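Aminoglycoside acetyltransferase meta-AAC0020 (Uncultured bacterium, PDB 5F48) probably transfers an acetyl group from acetyl-coenzyme A to aminoglycoside antibiotics, in the manner of the GNAT acetyltransferases. Local coordinates at residues B[33-38]-B[91-96]; B[9-14]-B[60-65]; B[70-75]-B[87-92]. All coordinates share one frame; numbering follows the deposited sequence.

Overall arrangement
All three contacts belong to one mixed sheet and the helices packed on it, a worked example of how the GNAT fold sets the backbone of one strand, 86-94, against its cofactor. Along the chain, the segments of contacts 1 and 2 alternate (9-14, 33-38, 60-65, 91-96), whereas contact 2 closes before contact 3 opens. Contact 2 pairs the outermost strand 11-15 with strand 57-64; the next neighbour is strand 67-77, which contact 3 pairs with strand 86-94. Contact 1 shares Asp91 and Leu92 with contact 3 and brings the end of helix 21-34 to coenzyme A. Centres lie about 17 Å (contacts 1 and 2), 16 Å (2 and 3) and 13 Å (1 and 3) apart.

Contact 1 (B[33-38]-B[91-96]); sequences AVFEMK and DLAVDT. With COA (coenzyme A), chain G.
Val34, in the last turn of helix 21-34, divides its two methyls between Ala93 and Val94 at the end of strand 86-94. With CG1 anti to the backbone N (chi1 176°), that branch lies 3.9 Å from Ala93 CB and also touches the pantetheine arm of coenzyme A, Val34 CG1 standing 3.8 Å from COA C6P. The other branch, CG2, rests against the Val94 carbonyl. Phe35 comes next and reaches the strand with the far end of its ring: Leu92 O lies at the ring edge, 3.9 Å from Phe35 CZ, while Ala93 CB and COA C6P approach obliquely. Phe35 CE2 also passes 3.8 Å from Asp91 OD1, the ring and carboxylate planes being 40° apart. A serine in place of Phe35 would probably leave a gap beside Ala93 CB and COA C6P, where the ring had lain, and give the pantetheine arm more freedom to shift. Glu36 then leaves the helix with positive phi, forming a Schellman motif in which Glu36 N bonds Ala33 O at 3.0 Å.

Across from this helix end the strand treats the cofactor almost as another strand, as is familiar in GNAT enzymes: COA N4P donates to Leu92 O at 2.7 Å, and Val94 N to COA O9P at 3.0 Å. Asp91 OD2 is held by the hydroxyls of Tyr80 and Tyr81 of the second subunit, whose Tyr81 also packs on Phe35. Ala93 packs against Leu30 and Phe31 of helix 21-34, while Leu92, turned the other way, meets helices 103-117 and 132-140.

Contact 2 (B[9-14]-B[60-65]); sequences NFLKIE and FVALLE. With MG (magnesium ion), chain H.
Lys12 with Leu63 and Glu14 with Val61 are the hydrogen-bonded pairs of an antiparallel ladder whose short strand axes run at 156° and come within 4.6 Å. The ladder joins the outermost strand 11-15 to strand 57-64 of the GNAT sheet. Each of these pairs exchanges two bonds, for instance Leu63 N to Lys12 O at 2.7 Å and Val61 N to Glu14 O at 2.8 Å. Between them Ile13 and Ala62 form a non-hydrogen-bonded pair, where Ile13 CA lies 3.3 Å from Val61 O in a CA-H...O contact.

Side chains alternate between the two faces. On one, Ile13 CD1 sits 3.7 Å from Ala62 CB, and Leu11 lays CD1 against the Leu63 carbonyl O, between Ala62 CB and Leu64 CG; helix 103-117 covers this side through Ile103 and Ala110. On the other face stand Lys12, Glu14, Val61 and Leu63, with Leu27 of helix 21-34 packed on Val61 and Lys23 on Leu63. Lys12 bends at its last torsion and turns back along its own strand, so that NZ reaches Ile13 O from well above the carbonyl plane.

Glu14 reaches the metal from this face. Its CG lies anti to the backbone N (chi1 170°), and the extended chain crosses Leu63 to split its carboxylate between two positive partners. OE1 makes a salt bridge with Lys23, which together with the metal is likely to keep the group ionised. OE2 binds the magnesium ion directly; Asp20 and three waters are among the other ligands, and the distance from Glu14 OE2 to the metal is 2.2 Å.

Contact 3 (B[70-75]-B[87-92]); sequences GGLTSY and AYIYDL. With COA (coenzyme A), chain G.
Thr73 holds OG1 between its backbone N and carbonyl carbon (chi1 59°), and this torsion swings the hydroxyl across to strand 86-94, where it accepts a long bond from Asp91 N at 3.3 Å. The Thr73 and Asp91 side chains run side by side in the same direction, with OG1 close to the Asp91 CB. Tyr90 places its CG anti to the backbone N (chi1 -172°), which lays the ring beside that of Tyr75 so that the edge of Tyr75 is turned toward the face of Tyr90. The result is an offset edge-to-face pair, centroids 5.8 Å apart and planes at 87°, in which Tyr75 CE1 also comes 3.7 Å from Tyr90 CB.

Strands 67-77 and 86-94 form an antiparallel hairpin, but the pairing slips by one residue: Thr73 faces both Tyr90 and Asp91, whereas Ser74 already pairs with Ile89. This is a beta bulge in the fourth strand, a hallmark of the GNAT fold, where it helps to part that strand from the next beside the cofactor. Two backbone bonds hold it, Thr73 N to Asp91 O at 3.0 Å and Tyr90 N to Thr73 O at 2.9 Å, with the longer OG1 bond as a supplement. On the Tyr88 side of the bulge, regular pairing resumes with two bonds between Tyr75 and Tyr88.

Leu72 points to the opposite face, where its methyls meet Ile89 CG2 and its CB packs 4.0 Å from Leu92 CD1, against helix 103-117. Ser74 points to that face too and bonds Tyr115 through OG. On the face of Thr73 and Tyr75 the second subunit takes part: its Tyr80 bonds Thr73 OG1, and the backbone O of its Glu78 bonds Tyr75 OH.

Contact 1 (B[33-38]-B[91-96])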
# COMPACT_ATOMS: atom_id res chain seq x y z
N ALA B 33 8.66 -14.89 14.41
CA ALA B 33 8.21 -15.53 15.65
C ALA B 33 6.74 -15.24 15.92
O ALA B 33 5.94 -16.16 16.12
CB ALA B 33 9.06 -15.06 16.82
N VAL B 34 6.38 -13.97 15.92
CA VAL B 34 5.04 -13.55 16.34
C VAL B 34 4.01 -14.05 15.35
O VAL B 34 2.95 -14.53 15.74
CB VAL B 34 4.97 -12.03 16.50
CG1 VAL B 34 3.55 -11.57 16.85
CG2 VAL B 34 5.94 -11.61 17.60
N PHE B 35 4.33 -13.98 14.06
CA PHE B 35 3.41 -14.45 13.04
C PHE B 35 3.54 -15.97 12.84
O PHE B 35 2.81 -16.55 12.06
CB PHE B 35 3.67 -13.72 11.72
CG PHE B 35 3.48 -12.23 11.81
CD1 PHE B 35 2.45 -11.68 12.55
CD2 PHE B 35 4.35 -11.36 11.15
CE1 PHE B 35 2.28 -10.31 12.63
CE2 PHE B 35 4.19 -9.99 11.24
CZ PHE B 35 3.15 -9.46 11.99
N GLU B 36 4.47 -16.59 13.57
CA GLU B 36 4.71 -18.03 13.51
C GLU B 36 4.92 -18.54 12.07
O GLU B 36 4.36 -19.55 11.65
CB GLU B 36 3.55 -18.77 14.17
CG GLU B 36 3.50 -18.54 15.67
CD GLU B 36 2.29 -19.15 16.33
OE1 GLU B 36 1.56 -19.91 15.66
OE2 GLU B 36 2.05 -18.85 17.51
N MET B 37 5.77 -17.83 11.33
CA MET B 37 6.03 -18.16 9.93
C MET B 37 6.80 -19.47 9.81
O MET B 37 7.72 -19.72 10.59
CB MET B 37 6.79 -17.02 9.25
CG MET B 37 6.12 -15.66 9.42
SD MET B 37 7.04 -14.27 8.69
CE MET B 37 7.03 -14.79 6.97
N LYS B 38 6.44 -20.30 8.85
CA LYS B 38 7.12 -21.57 8.67
C LYS B 38 8.06 -21.54 7.46
O LYS B 38 7.75 -20.94 6.43
CB LYS B 38 6.11 -22.72 8.53
CG LYS B 38 5.17 -22.87 9.72
CD LYS B 38 4.56 -24.25 9.77
CE LYS B 38 3.75 -24.44 11.04
NZ LYS B 38 3.47 -25.87 11.29
N ASP B 91 3.14 -4.02 8.54
CA ASP B 91 3.23 -5.02 9.60
C ASP B 91 3.38 -4.32 10.94
O ASP B 91 4.08 -3.31 11.02
CB ASP B 91 4.41 -5.96 9.38
CG ASP B 91 4.06 -7.19 8.56
OD1 ASP B 91 2.89 -7.63 8.61
OD2 ASP B 91 4.97 -7.72 7.89
N LEU B 92 2.74 -4.86 11.97
CA LEU B 92 2.97 -4.42 13.36
C LEU B 92 2.93 -5.65 14.27
O LEU B 92 2.01 -6.47 14.17
CB LEU B 92 1.94 -3.37 13.81
CG LEU B 92 1.74 -3.08 15.32
CD1 LEU B 92 2.97 -2.47 15.98
CD2 LEU B 92 0.54 -2.18 15.54
N ALA B 93 3.92 -5.79 15.13
CA ALA B 93 3.96 -6.91 16.05
C ALA B 93 4.70 -6.53 17.32
O ALA B 93 5.59 -5.67 17.28
CB ALA B 93 4.62 -8.13 15.40
N VAL B 94 4.31 -7.15 18.43
CA VAL B 94 5.02 -7.04 19.69
C VAL B 94 5.33 -8.45 20.17
O VAL B 94 4.46 -9.33 20.10
CB VAL B 94 4.21 -6.25 20.75
CG1 VAL B 94 4.85 -6.36 22.10
CG2 VAL B 94 4.06 -4.76 20.34
N ASP B 95 6.56 -8.68 20.63
CA ASP B 95 6.97 -9.95 21.23
C ASP B 95 5.89 -10.49 22.18
O ASP B 95 5.33 -9.72 22.96
CB ASP B 95 8.28 -9.76 21.99
CG ASP B 95 8.85 -11.05 22.51
OD1 ASP B 95 8.25 -11.63 23.45
OD2 ASP B 95 9.91 -11.47 22.01
N THR B 96 5.60 -11.78 22.09
CA THR B 96 4.50 -12.36 22.87
C THR B 96 4.69 -12.17 24.37
O THR B 96 3.73 -12.01 25.10
CB THR B 96 4.31 -13.88 22.60
OG1 THR B 96 5.48 -14.60 22.99
CG2 THR B 96 4.05 -14.14 21.13
N1A COA G . -6.48 -9.56 23.02
C2A COA G . -6.60 -8.60 22.09
N3A COA G . -6.54 -7.30 22.35
C4A COA G . -6.36 -6.94 23.63
C5A COA G . -6.22 -7.87 24.66
C6A COA G . -6.30 -9.25 24.29
N6A COA G . -6.17 -10.24 25.27
N7A COA G . -6.04 -7.18 25.84
C8A COA G . -6.06 -5.87 25.54
N9A COA G . -6.26 -5.73 24.21
C1B COA G . -6.32 -4.54 23.40
C2B COA G . -6.94 -3.27 24.25
O2B COA G . -8.17 -2.91 23.60
C3B COA G . -6.05 -2.34 24.16
O3B COA G . -6.01 -1.38 25.30
P3B COA G . -7.22 -0.97 26.23
O7A COA G . -8.56 -1.50 25.76
O8A COA G . -7.33 0.53 26.29
O9A COA G . -6.94 -1.50 27.60
C4B COA G . -4.69 -3.09 23.96
O4B COA G . -5.12 -4.27 23.07
C5B COA G . -3.74 -2.37 23.26
O5B COA G . -2.63 -2.01 24.03
P1A COA G . -1.17 -2.45 23.71
O1A COA G . -0.61 -2.94 25.03
O2A COA G . -0.36 -1.29 23.23
O3A COA G . -1.11 -3.66 22.73
P2A COA G . 0.11 -4.52 22.27
O4A COA G . -0.12 -5.99 22.64
O5A COA G . 1.47 -4.08 22.80
O6A COA G . 0.08 -4.29 20.68
CBP COA G . -0.06 -5.94 19.11
CCP COA G . 0.93 -5.10 19.89
CDP COA G . -1.44 -5.34 19.45
CEP COA G . 0.32 -5.72 17.66
CAP COA G . 0.16 -7.34 19.64
OAP COA G . -0.79 -7.76 20.60
C9P COA G . 0.54 -8.38 18.60
O9P COA G . 1.63 -8.34 18.07
N8P COA G . -0.39 -9.40 18.28
C7P COA G . -0.05 -10.46 17.31
C6P COA G . 0.28 -9.89 15.96
C5P COA G . -0.74 -8.96 15.33
O5P COA G . -1.91 -9.26 15.36
N4P COA G . -0.33 -7.72 14.71
C3P COA G . -1.31 -6.82 14.09
C2P COA G . -1.59 -7.26 12.63
S1P COA G . -0.07 -7.22 11.62

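Contact 2 (B[9-14]-B[60-65])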
# COMPACT_ATOMS: atom_id res chain seq x y z
N ASN B 9 9.60 4.06 31.52
CA ASN B 9 10.89 4.74 31.69
C ASN B 9 12.01 4.08 30.89
O ASN B 9 13.00 4.73 30.55
CB ASN B 9 11.29 4.77 33.17
CG ASN B 9 10.27 5.47 34.03
OD1 ASN B 9 9.08 5.43 33.76
ND2 ASN B 9 10.75 6.11 35.10
N PHE B 10 11.85 2.80 30.60
CA PHE B 10 12.90 2.05 29.93
C PHE B 10 12.55 1.73 28.47
O PHE B 10 13.42 1.34 27.70
CB PHE B 10 13.20 0.77 30.70
CG PHE B 10 13.49 0.99 32.16
CD1 PHE B 10 14.74 1.45 32.58
CD2 PHE B 10 12.53 0.75 33.12
CE1 PHE B 10 15.01 1.66 33.92
CE2 PHE B 10 12.80 0.96 34.47
CZ PHE B 10 14.04 1.42 34.86
N LEU B 11 11.29 1.89 28.08
CA LEU B 11 10.92 1.57 26.70
C LEU B 11 11.23 2.76 25.81
O LEU B 11 10.86 3.90 26.10
CB LEU B 11 9.44 1.20 26.57
CG LEU B 11 9.03 0.65 25.19
CD1 LEU B 11 9.73 -0.67 24.94
CD2 LEU B 11 7.53 0.49 25.13
N LYS B 12 11.91 2.47 24.71
CA LYS B 12 12.27 3.49 23.74
C LYS B 12 11.80 3.10 22.35
O LYS B 12 11.91 1.95 21.95
CB LYS B 12 13.79 3.72 23.76
CG LYS B 12 14.34 4.12 22.42
CD LYS B 12 15.77 4.63 22.51
CE LYS B 12 16.21 5.12 21.13
NZ LYS B 12 15.21 6.10 20.61
N ILE B 13 11.25 4.08 21.63
CA ILE B 13 10.88 3.90 20.23
C ILE B 13 11.95 4.56 19.35
O ILE B 13 12.36 5.68 19.61
CB ILE B 13 9.51 4.51 19.95
CG1 ILE B 13 8.49 3.92 20.94
CG2 ILE B 13 9.09 4.26 18.51
CD1 ILE B 13 8.34 2.43 20.79
N GLU B 14 12.40 3.83 18.33
CA GLU B 14 13.45 4.28 17.42
C GLU B 14 13.00 4.10 15.96
O GLU B 14 12.54 3.04 15.58
CB GLU B 14 14.76 3.52 17.67
CG GLU B 14 15.85 3.74 16.62
CD GLU B 14 17.14 3.01 16.96
OE1 GLU B 14 17.24 2.48 18.09
OE2 GLU B 14 18.07 2.98 16.12
N PHE B 60 9.80 1.48 12.49
CA PHE B 60 9.90 1.91 13.88
C PHE B 60 10.07 0.66 14.75
O PHE B 60 9.42 -0.35 14.50
CB PHE B 60 8.66 2.71 14.29
CG PHE B 60 8.45 3.98 13.49
CD1 PHE B 60 7.91 3.93 12.20
CD2 PHE B 60 8.79 5.22 14.03
CE1 PHE B 60 7.72 5.10 11.46
CE2 PHE B 60 8.60 6.39 13.29
CZ PHE B 60 8.06 6.33 12.01
N VAL B 61 10.95 0.69 15.74
CA VAL B 61 11.12 -0.45 16.63
C VAL B 61 10.95 -0.04 18.08
O VAL B 61 11.13 1.11 18.44
CB VAL B 61 12.52 -1.11 16.46
CG1 VAL B 61 12.71 -1.63 15.06
CG2 VAL B 61 13.64 -0.13 16.86
N ALA B 62 10.58 -1.00 18.92
CA ALA B 62 10.41 -0.73 20.32
C ALA B 62 11.54 -1.44 21.04
O ALA B 62 11.83 -2.60 20.78
CB ALA B 62 9.07 -1.21 20.80
N LEU B 63 12.21 -0.72 21.93
CA LEU B 63 13.41 -1.25 22.55
C LEU B 63 13.33 -1.25 24.06
O LEU B 63 12.95 -0.27 24.69
CB LEU B 63 14.64 -0.45 22.11
CG LEU B 63 15.20 -0.71 20.72
CD1 LEU B 63 16.04 0.45 20.32
CD2 LEU B 63 16.02 -1.98 20.70
N LEU B 64 13.70 -2.39 24.63
CA LEU B 64 13.93 -2.50 26.05
C LEU B 64 15.42 -2.72 26.21
O LEU B 64 15.92 -3.81 25.90
CB LEU B 64 13.12 -3.63 26.66
CG LEU B 64 11.77 -3.26 27.25
CD1 LEU B 64 11.16 -4.49 27.96
CD2 LEU B 64 11.95 -2.12 28.24
N GLU B 65 16.13 -1.69 26.67
CA GLU B 65 17.58 -1.63 26.57
C GLU B 65 17.99 -1.84 25.11
O GLU B 65 17.60 -1.06 24.24
CB GLU B 65 18.23 -2.65 27.50
CG GLU B 65 17.85 -2.43 28.95
CD GLU B 65 18.78 -3.11 29.92
OE1 GLU B 65 19.63 -3.90 29.48
OE2 GLU B 65 18.67 -2.83 31.14
MG MG H . 19.64 3.74 14.85
O HOH W 1 19.86 5.22 16.31
O HOH W 2 21.04 2.93 16.31
O HOH W 3 18.19 5.25 14.29

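Contact 3 (B[70-75]-B[87-92])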
# COMPACT_ATOMS: atom_id res chain seq x y z
N GLY B 70 9.38 -5.11 19.78
CA GLY B 70 8.29 -4.87 18.86
C GLY B 70 8.73 -3.98 17.72
O GLY B 70 9.81 -3.40 17.75
N GLY B 71 7.88 -3.83 16.72
CA GLY B 71 8.21 -2.94 15.61
C GLY B 71 7.08 -2.84 14.62
O GLY B 71 6.08 -3.55 14.71
N LEU B 72 7.22 -1.91 13.68
CA LEU B 72 6.29 -1.85 12.57
C LEU B 72 6.98 -1.28 11.36
O LEU B 72 7.91 -0.47 11.48
CB LEU B 72 5.02 -1.05 12.90
CG LEU B 72 4.87 0.48 12.92
CD1 LEU B 72 4.94 1.18 11.53
CD2 LEU B 72 3.54 0.83 13.59
N THR B 73 6.52 -1.72 10.20
CA THR B 73 7.02 -1.27 8.91
C THR B 73 5.93 -0.46 8.24
O THR B 73 4.73 -0.73 8.44
CB THR B 73 7.40 -2.44 8.01
OG1 THR B 73 6.24 -3.25 7.81
CG2 THR B 73 8.46 -3.28 8.65
N SER B 74 6.34 0.52 7.43
CA SER B 74 5.37 1.37 6.75
C SER B 74 5.90 1.86 5.40
O SER B 74 7.10 2.04 5.23
CB SER B 74 5.00 2.57 7.63
OG SER B 74 6.12 3.42 7.82
N TYR B 75 4.98 2.05 4.45
CA TYR B 75 5.35 2.51 3.10
C TYR B 75 4.73 3.86 2.80
O TYR B 75 3.58 4.10 3.15
CB TYR B 75 4.87 1.53 2.03
CG TYR B 75 5.52 0.19 2.09
CD1 TYR B 75 5.01 -0.81 2.91
CD2 TYR B 75 6.63 -0.10 1.32
CE1 TYR B 75 5.57 -2.06 2.94
CE2 TYR B 75 7.22 -1.33 1.37
CZ TYR B 75 6.68 -2.31 2.18
OH TYR B 75 7.26 -3.54 2.22
N ALA B 87 0.66 7.34 4.32
CA ALA B 87 1.49 6.25 4.84
C ALA B 87 0.67 4.99 5.11
O ALA B 87 -0.44 5.03 5.66
CB ALA B 87 2.20 6.68 6.10
N TYR B 88 1.24 3.86 4.72
CA TYR B 88 0.60 2.55 4.82
C TYR B 88 1.41 1.72 5.80
O TYR B 88 2.50 1.30 5.47
CB TYR B 88 0.58 1.89 3.43
CG TYR B 88 0.01 0.49 3.33
CD1 TYR B 88 -0.87 -0.03 4.30
CD2 TYR B 88 0.33 -0.31 2.26
CE1 TYR B 88 -1.38 -1.32 4.18
CE2 TYR B 88 -0.17 -1.57 2.13
CZ TYR B 88 -1.02 -2.08 3.08
OH TYR B 88 -1.49 -3.37 2.86
N ILE B 89 0.88 1.51 7.00
CA ILE B 89 1.47 0.58 7.96
C ILE B 89 1.20 -0.83 7.50
O ILE B 89 0.05 -1.23 7.37
CB ILE B 89 0.88 0.77 9.37
CG1 ILE B 89 1.15 2.19 9.88
CG2 ILE B 89 1.40 -0.32 10.34
CD1 ILE B 89 0.43 2.53 11.20
N TYR B 90 2.26 -1.58 7.24
CA TYR B 90 2.12 -2.89 6.64
C TYR B 90 2.10 -3.99 7.71
O TYR B 90 1.17 -4.78 7.77
CB TYR B 90 3.23 -3.13 5.63
CG TYR B 90 3.05 -4.38 4.81
CD1 TYR B 90 2.15 -4.42 3.75
CD2 TYR B 90 3.77 -5.52 5.10
CE1 TYR B 90 1.98 -5.57 3.02
CE2 TYR B 90 3.60 -6.66 4.39
CZ TYR B 90 2.71 -6.69 3.34
OH TYR B 90 2.57 -7.85 2.62
N ASP B 91 3.14 -4.02 8.54
CA ASP B 91 3.23 -5.02 9.60
C ASP B 91 3.38 -4.32 10.94
O ASP B 91 4.08 -3.31 11.02
CB ASP B 91 4.41 -5.96 9.38
CG ASP B 91 4.06 -7.19 8.56
OD1 ASP B 91 2.89 -7.63 8.61
OD2 ASP B 91 4.97 -7.72 7.89
N LEU B 92 2.74 -4.86 11.97
CA LEU B 92 2.97 -4.42 13.36
C LEU B 92 2.93 -5.65 14.27
O LEU B 92 2.01 -6.47 14.17
CB LEU B 92 1.94 -3.37 13.81
CG LEU B 92 1.74 -3.08 15.32
CD1 LEU B 92 2.97 -2.47 15.98
CD2 LEU B 92 0.54 -2.18 15.54
N1A COA G . -6.48 -9.56 23.02
C2A COA G . -6.60 -8.60 22.09
N3A COA G . -6.54 -7.30 22.35
C4A COA G . -6.36 -6.94 23.63
C5A COA G . -6.22 -7.87 24.66
C6A COA G . -6.30 -9.25 24.29
N6A COA G . -6.17 -10.24 25.27
N7A COA G . -6.04 -7.18 25.84
C8A COA G . -6.06 -5.87 25.54
N9A COA G . -6.26 -5.73 24.21
C1B COA G . -6.32 -4.54 23.40
C2B COA G . -6.94 -3.27 24.25
O2B COA G . -8.17 -2.91 23.60
C3B COA G . -6.05 -2.34 24.16
O3B COA G . -6.01 -1.38 25.30
P3B COA G . -7.22 -0.97 26.23
O7A COA G . -8.56 -1.50 25.76
O8A COA G . -7.33 0.53 26.29
O9A COA G . -6.94 -1.50 27.60
C4B COA G . -4.69 -3.09 23.96
O4B COA G . -5.12 -4.27 23.07
C5B COA G . -3.74 -2.37 23.26
O5B COA G . -2.63 -2.01 24.03
P1A COA G . -1.17 -2.45 23.71
O1A COA G . -0.61 -2.94 25.03
O2A COA G . -0.36 -1.29 23.23
O3A COA G . -1.11 -3.66 22.73
P2A COA G . 0.11 -4.52 22.27
O4A COA G . -0.12 -5.99 22.64
O5A COA G . 1.47 -4.08 22.80
O6A COA G . 0.08 -4.29 20.68
CBP COA G . -0.06 -5.94 19.11
CCP COA G . 0.93 -5.10 19.89
CDP COA G . -1.44 -5.34 19.45
CEP COA G . 0.32 -5.72 17.66
CAP COA G . 0.16 -7.34 19.64
OAP COA G . -0.79 -7.76 20.60
C9P COA G . 0.54 -8.38 18.60
O9P COA G . 1.63 -8.34 18.07
N8P COA G . -0.39 -9.40 18.28
C7P COA G . -0.05 -10.46 17.31
C6P COA G . 0.28 -9.89 15.96
C5P COA G . -0.74 -8.96 15.33
O5P COA G . -1.91 -9.26 15.36
N4P COA G . -0.33 -7.72 14.71
C3P COA G . -1.31 -6.82 14.09
C2P COA G . -1.59 -7.26 12.63
S1P COA G . -0.07 -7.22 11.62